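PDB 3LWS: aromatic amino acid beta-eliminating lyase/threonine aldolase from Exiguobacterium sibiricum, which belongs to the beta-eliminating lyase family within the PLP-dependent aminotransferase-like clan and carries pyridoxal phosphate bound to a lysine. Local coordinates for residues Ile130-Ile136 and Tyr164-Ile170. Numbering follows the deposited sequence.
Sequences IKALPDI and YCRERGI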
loop_
_atom_site.group_PDB
_atom_site.type_symbol
_atom_site.label_atom_id
_atom_site.label_comp_id
_atom_site.label_asym_id
_atom_site.label_seq_id
_atom_site.Cartn_x
_atom_site.Cartn_y
_atom_site.Cartn_z
ATOM N N ILE A 130 -18.830 28.515 6.896
ATOM C CA ILE A 130 -19.324 27.188 7.282
ATOM C C ILE A 130 -20.844 27.245 7.538
ATOM O O ILE A 130 -21.576 26.420 7.055
ATOM C CB ILE A 130 -18.589 26.679 8.554
ATOM C CG1 ILE A 130 -17.104 26.359 8.243
ATOM C CG2 ILE A 130 -19.275 25.468 9.164
ATOM C CD1 ILE A 130 -16.286 26.129 9.464
ATOM N N LYS A 131 -21.310 28.225 8.309
ATOM C CA LYS A 131 -22.750 28.386 8.564
ATOM C C LYS A 131 -23.554 28.630 7.282
ATOM O O LYS A 131 -24.743 28.360 7.264
ATOM C CB LYS A 131 -23.021 29.520 9.554
ATOM C CG LYS A 131 -22.564 29.259 10.990
ATOM C CD LYS A 131 -22.576 30.528 11.835
ATOM C CE LYS A 131 -22.361 30.231 13.302
ATOM N NZ LYS A 131 -22.125 31.455 14.127
ATOM N N ALA A 132 -22.921 29.163 6.232
ATOM C CA ALA A 132 -23.599 29.384 4.952
ATOM C C ALA A 132 -23.663 28.130 4.094
ATOM O O ALA A 132 -24.332 28.138 3.072
ATOM C CB ALA A 132 -22.934 30.563 4.163
ATOM N N LEU A 133 -22.973 27.055 4.486
ATOM C CA LEU A 133 -23.050 25.797 3.716
ATOM C C LEU A 133 -24.469 25.254 3.708
ATOM O O LEU A 133 -25.145 25.382 4.708
ATOM C CB LEU A 133 -22.104 24.718 4.248
ATOM C CG LEU A 133 -20.587 24.958 4.024
ATOM C CD1 LEU A 133 -19.789 23.849 4.695
ATOM C CD2 LEU A 133 -20.216 25.071 2.537
ATOM N N PRO A 134 -24.902 24.659 2.571
ATOM C CA PRO A 134 -26.149 23.926 2.459
ATOM C C PRO A 134 -25.985 22.518 3.057
ATOM O O PRO A 134 -24.930 22.203 3.638
ATOM C CB PRO A 134 -26.355 23.849 0.951
ATOM C CG PRO A 134 -24.988 23.688 0.413
ATOM C CD PRO A 134 -24.156 24.610 1.289
ATOM N N ASP A 135 -27.051 21.722 2.967
ATOM C CA ASP A 135 -27.061 20.331 3.441
ATOM C C ASP A 135 -25.983 19.569 2.667
ATOM O O ASP A 135 -26.041 19.447 1.434
ATOM C CB ASP A 135 -28.439 19.659 3.247
ATOM C CG ASP A 135 -29.448 19.978 4.371
ATOM O OD1 ASP A 135 -29.058 20.436 5.473
ATOM O OD2 ASP A 135 -30.656 19.721 4.167
ATOM N N ILE A 136 -24.971 19.121 3.393
ATOM C CA ILE A 136 -23.875 18.302 2.827
ATOM C C ILE A 136 -23.661 17.079 3.715
ATOM O O ILE A 136 -24.126 17.060 4.840
ATOM C CB ILE A 136 -22.553 19.138 2.689
ATOM C CG1 ILE A 136 -22.067 19.628 4.051
ATOM C CG2 ILE A 136 -22.772 20.325 1.775
ATOM C CD1 ILE A 136 -20.662 20.210 4.065
ATOM N N TYR A 164 -21.927 23.012 15.827
ATOM C CA TYR A 164 -22.753 23.446 14.728
ATOM C C TYR A 164 -23.063 22.259 13.830
ATOM O O TYR A 164 -24.214 21.911 13.630
ATOM C CB TYR A 164 -22.076 24.594 13.942
ATOM C CG TYR A 164 -22.899 25.055 12.772
ATOM C CD1 TYR A 164 -23.972 25.933 12.948
ATOM C CD2 TYR A 164 -22.643 24.586 11.506
ATOM C CE1 TYR A 164 -24.724 26.342 11.894
ATOM C CE2 TYR A 164 -23.402 24.970 10.451
ATOM C CZ TYR A 164 -24.445 25.855 10.645
ATOM O OH TYR A 164 -25.206 26.230 9.579
ATOM N N CYS A 165 -22.009 21.629 13.326
ATOM C CA CYS A 165 -22.133 20.529 12.363
ATOM C C CYS A 165 -22.984 19.406 12.923
ATOM O O CYS A 165 -23.860 18.887 12.238
ATOM C CB CYS A 165 -20.757 19.984 11.983
ATOM S SG CYS A 165 -19.799 21.108 10.979
ATOM N N ARG A 166 -22.719 19.055 14.178
ATOM C CA ARG A 166 -23.475 18.030 14.867
ATOM C C ARG A 166 -24.940 18.433 14.965
ATOM O O ARG A 166 -25.814 17.634 14.649
ATOM C CB ARG A 166 -22.879 17.807 16.255
ATOM C CG ARG A 166 -23.250 16.525 16.935
ATOM C CD ARG A 166 -22.388 16.339 18.187
ATOM N NE ARG A 166 -22.543 15.016 18.793
ATOM C CZ ARG A 166 -21.921 14.610 19.904
ATOM N NH1 ARG A 166 -21.082 15.418 20.556
ATOM N NH2 ARG A 166 -22.138 13.383 20.371
ATOM N N GLU A 167 -25.211 19.679 15.369
ATOM C CA GLU A 167 -26.586 20.157 15.497
ATOM C C GLU A 167 -27.287 20.149 14.134
ATOM O O GLU A 167 -28.500 20.081 14.067
ATOM C CB GLU A 167 -26.612 21.558 16.133
ATOM C CG GLU A 167 -27.998 22.119 16.461
ATOM C CD GLU A 167 -28.607 21.527 17.723
ATOM O OE1 GLU A 167 -27.853 21.285 18.693
ATOM O OE2 GLU A 167 -29.844 21.320 17.744
ATOM N N ARG A 168 -26.503 20.205 13.053
ATOM C CA ARG A 168 -27.019 20.192 11.677
ATOM C C ARG A 168 -26.950 18.863 10.916
ATOM O O ARG A 168 -27.340 18.798 9.744
ATOM C CB ARG A 168 -26.286 21.248 10.854
ATOM C CG ARG A 168 -27.051 22.505 10.744
ATOM C CD ARG A 168 -26.423 23.376 9.722
ATOM N NE ARG A 168 -26.715 22.936 8.361
ATOM C CZ ARG A 168 -26.179 23.468 7.264
ATOM N NH1 ARG A 168 -25.289 24.472 7.329
ATOM N NH2 ARG A 168 -26.531 22.988 6.084
ATOM N N GLY A 169 -26.425 17.824 11.544
ATOM C CA GLY A 169 -26.318 16.505 10.911
ATOM C C GLY A 169 -25.207 16.319 9.904
ATOM O O GLY A 169 -25.220 15.361 9.181
ATOM N N ILE A 170 -24.247 17.245 9.870
ATOM C CA ILE A 170 -23.072 17.177 9.002
ATOM C C ILE A 170 -21.955 16.419 9.718
ATOM O O ILE A 170 -21.602 16.763 10.824
ATOM C CB ILE A 170 -22.573 18.625 8.670
ATOM C CG1 ILE A 170 -23.626 19.351 7.807
ATOM C CG2 ILE A 170 -21.199 18.576 8.011
ATOM C CD1 ILE A 170 -23.628 20.801 7.923
HETATM O O HOH W 1 -25.818 15.151 6.634
#
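The last turn of helix 155-167, closed by a Schellman motif at G169 (G169 N bonds to R166 O and I170 N to C165 O), carries Y164 and R168, which face segment 130-136. The R168 chain, bent at chi3, ends with its guanidinium at L133 O. There R168 NH1 donates to L133 O at 2.8 Å, close to the guanidinium plane but above the carbonyl plane, and NH2 adds a weak bond to the same oxygen. A second bond, from R168 NH1 to Y164 OH (2.9 Å), links the two side chains and helps to fix the guanidinium's rotation. D135 OD1 makes a long salt bridge to R168 NH2 (3.6 Å), the carboxylate and guanidinium planes lying 44° apart, while I170 CD1 sits over the centre of one guanidinium face. The Y164 ring, swung opposite its backbone N (chi1 179°), turns one face to K131, whose CG lies 4.0 Å from the ring centroid and 22° off the normal, a CH-pi contact. Farther along, I136 CG1 meets I170 CG1 at 4.1 Å, and one water donates to both I136 O and G169 O. Inward, I130 and I170 pack on L139 of strand 138-142 in the mixed seven-stranded sheet, whereas L133 and I136 touch its strands 90-93 and 114-117.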